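Local coordinates for protein pyoverdine synthetase F (Pseudomonas aeruginosa PAO1, PDB 6CUL) that folds as a single-chain alpha/beta enzyme around a mixed, largely parallel central sheet and carries a bound ligand in a pocket, at residues A[190-195]-A[249-254]. Numbering follows the deposited sequence.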
# COMPACT_ATOMS: atom_id res chain seq x y z
N ASP A 190 -7.82 13.56 4.58
CA ASP A 190 -7.69 14.94 4.11
C ASP A 190 -8.60 15.18 2.88
O ASP A 190 -9.09 16.25 2.75
CB ASP A 190 -6.26 15.28 3.72
CG ASP A 190 -5.43 15.68 4.84
OD1 ASP A 190 -5.86 15.98 5.87
OD2 ASP A 190 -4.29 15.69 4.69
N ALA A 191 -8.70 14.20 1.97
CA ALA A 191 -9.55 14.20 0.86
C ALA A 191 -11.02 14.20 1.26
O ALA A 191 -11.75 14.89 0.68
CB ALA A 191 -9.22 13.03 0.01
N LEU A 192 -11.46 13.43 2.22
CA LEU A 192 -12.82 13.47 2.64
C LEU A 192 -13.15 14.77 3.32
O LEU A 192 -14.13 15.32 3.04
CB LEU A 192 -13.09 12.31 3.56
CG LEU A 192 -14.44 12.04 4.19
CD1 LEU A 192 -15.29 11.20 3.31
CD2 LEU A 192 -14.33 11.35 5.51
N TYR A 193 -12.33 15.28 4.21
CA TYR A 193 -12.62 16.56 4.81
C TYR A 193 -12.54 17.77 3.86
O TYR A 193 -13.24 18.69 4.06
CB TYR A 193 -11.91 16.72 6.16
CG TYR A 193 -12.28 15.66 7.17
CD1 TYR A 193 -13.51 15.60 7.66
CD2 TYR A 193 -11.39 14.72 7.59
CE1 TYR A 193 -13.84 14.62 8.54
CE2 TYR A 193 -11.75 13.74 8.45
CZ TYR A 193 -12.98 13.74 8.92
OH TYR A 193 -13.37 12.86 9.78
N GLY A 194 -11.66 17.77 2.86
CA GLY A 194 -11.53 18.81 1.86
C GLY A 194 -12.79 18.96 1.07
O GLY A 194 -13.08 20.03 0.64
N ALA A 195 -13.47 17.86 0.78
CA ALA A 195 -14.75 17.89 0.17
C ALA A 195 -15.75 18.69 1.03
O ALA A 195 -16.54 19.39 0.50
CB ALA A 195 -15.23 16.47 -0.01
N LEU A 249 -15.21 4.79 4.04
CA LEU A 249 -15.23 3.52 3.35
C LEU A 249 -15.52 3.70 1.89
O LEU A 249 -15.05 2.96 1.15
CB LEU A 249 -16.22 2.57 3.96
CG LEU A 249 -15.78 2.11 5.29
CD1 LEU A 249 -16.85 1.33 5.96
CD2 LEU A 249 -14.53 1.34 5.18
N GLU A 250 -16.43 4.60 1.52
CA GLU A 250 -16.72 4.93 0.14
C GLU A 250 -15.56 5.61 -0.60
O GLU A 250 -15.31 5.33 -1.69
CB GLU A 250 -17.95 5.78 0.02
CG GLU A 250 -19.24 5.08 0.30
CD GLU A 250 -20.19 5.90 1.10
OE1 GLU A 250 -19.82 6.94 1.50
OE2 GLU A 250 -21.27 5.47 1.35
N LEU A 251 -14.90 6.55 0.02
CA LEU A 251 -13.77 7.19 -0.60
C LEU A 251 -12.59 6.25 -0.88
O LEU A 251 -12.07 6.28 -1.93
CB LEU A 251 -13.31 8.40 0.20
CG LEU A 251 -12.24 9.27 -0.41
CD1 LEU A 251 -12.42 9.43 -1.89
CD2 LEU A 251 -12.25 10.62 0.22
N ARG A 252 -12.26 5.39 0.06
CA ARG A 252 -11.19 4.44 -0.13
C ARG A 252 -11.46 3.52 -1.27
O ARG A 252 -10.63 3.35 -2.05
CB ARG A 252 -11.00 3.56 1.11
CG ARG A 252 -10.32 4.22 2.29
CD ARG A 252 -9.74 3.26 3.35
NE ARG A 252 -10.41 2.04 3.57
CZ ARG A 252 -10.89 1.68 4.72
NH1 ARG A 252 -10.77 2.41 5.76
NH2 ARG A 252 -11.47 0.54 4.80
N TRP A 253 -12.64 2.95 -1.31
CA TRP A 253 -13.02 2.08 -2.38
C TRP A 253 -12.99 2.86 -3.70
O TRP A 253 -12.31 2.49 -4.53
CB TRP A 253 -14.43 1.51 -2.09
CG TRP A 253 -14.85 0.33 -2.88
CD1 TRP A 253 -14.73 -0.95 -2.55
CD2 TRP A 253 -15.44 0.35 -4.16
NE1 TRP A 253 -15.20 -1.72 -3.51
CE2 TRP A 253 -15.65 -0.95 -4.52
CE3 TRP A 253 -15.81 1.36 -5.03
CZ2 TRP A 253 -16.20 -1.28 -5.73
CZ3 TRP A 253 -16.33 1.04 -6.20
CH2 TRP A 253 -16.54 -0.27 -6.56
N ASN A 254 -13.60 3.98 -3.81
CA ASN A 254 -13.55 4.66 -5.05
C ASN A 254 -12.15 5.06 -5.54
O ASN A 254 -11.86 4.95 -6.68
CB ASN A 254 -14.41 5.86 -4.96
CG ASN A 254 -15.85 5.51 -4.97
OD1 ASN A 254 -16.22 4.42 -5.19
ND2 ASN A 254 -16.65 6.46 -4.71
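Leu251 meets Ala191 and Leu192 in a sparse helix-on-helix packing of an alpha/beta fold, a worked example of how one branched side chain can join two helices that approach without hydrogen bonds. Helix 248-271 follows the edge strand 233-241 of the central mixed sheet, while helix 187-195 follows strand 166-170 in the chain and precedes the hairpin 198-200/207-210. After Leu249, Glu250 does not touch residues 190-195; its OE1 accepts a hydrogen bond from Thr247 N near the helix start. Leu251 then carries the whole contact. Its CG stands anti to the backbone N (chi1 -173°), which sends it toward the other helix, and chi2 of 39° puts one methyl, CD2, in front, against the backbone of helix 187-195. CD2 lies 3.9 Å from Ala191 CB and 3.8 Å from Leu192 CB, and it comes closest to Leu192 N, at 3.5 Å, a van der Waals approach to the peptide between them. The nearest alpha carbons, those of Leu192 and Leu251, are 7.1 Å apart. Leu251 also touches Thr188, one turn earlier in that helix, as does Arg252. Trp253 takes no part in the contact; its NE1 bonds Tyr32 O and its ring meets that of Tyr26 with planes at about 40°. Asn254 closes the segment, its OD1 in the indole plane at the ring edge, 3.1 Å from Trp253 CE3.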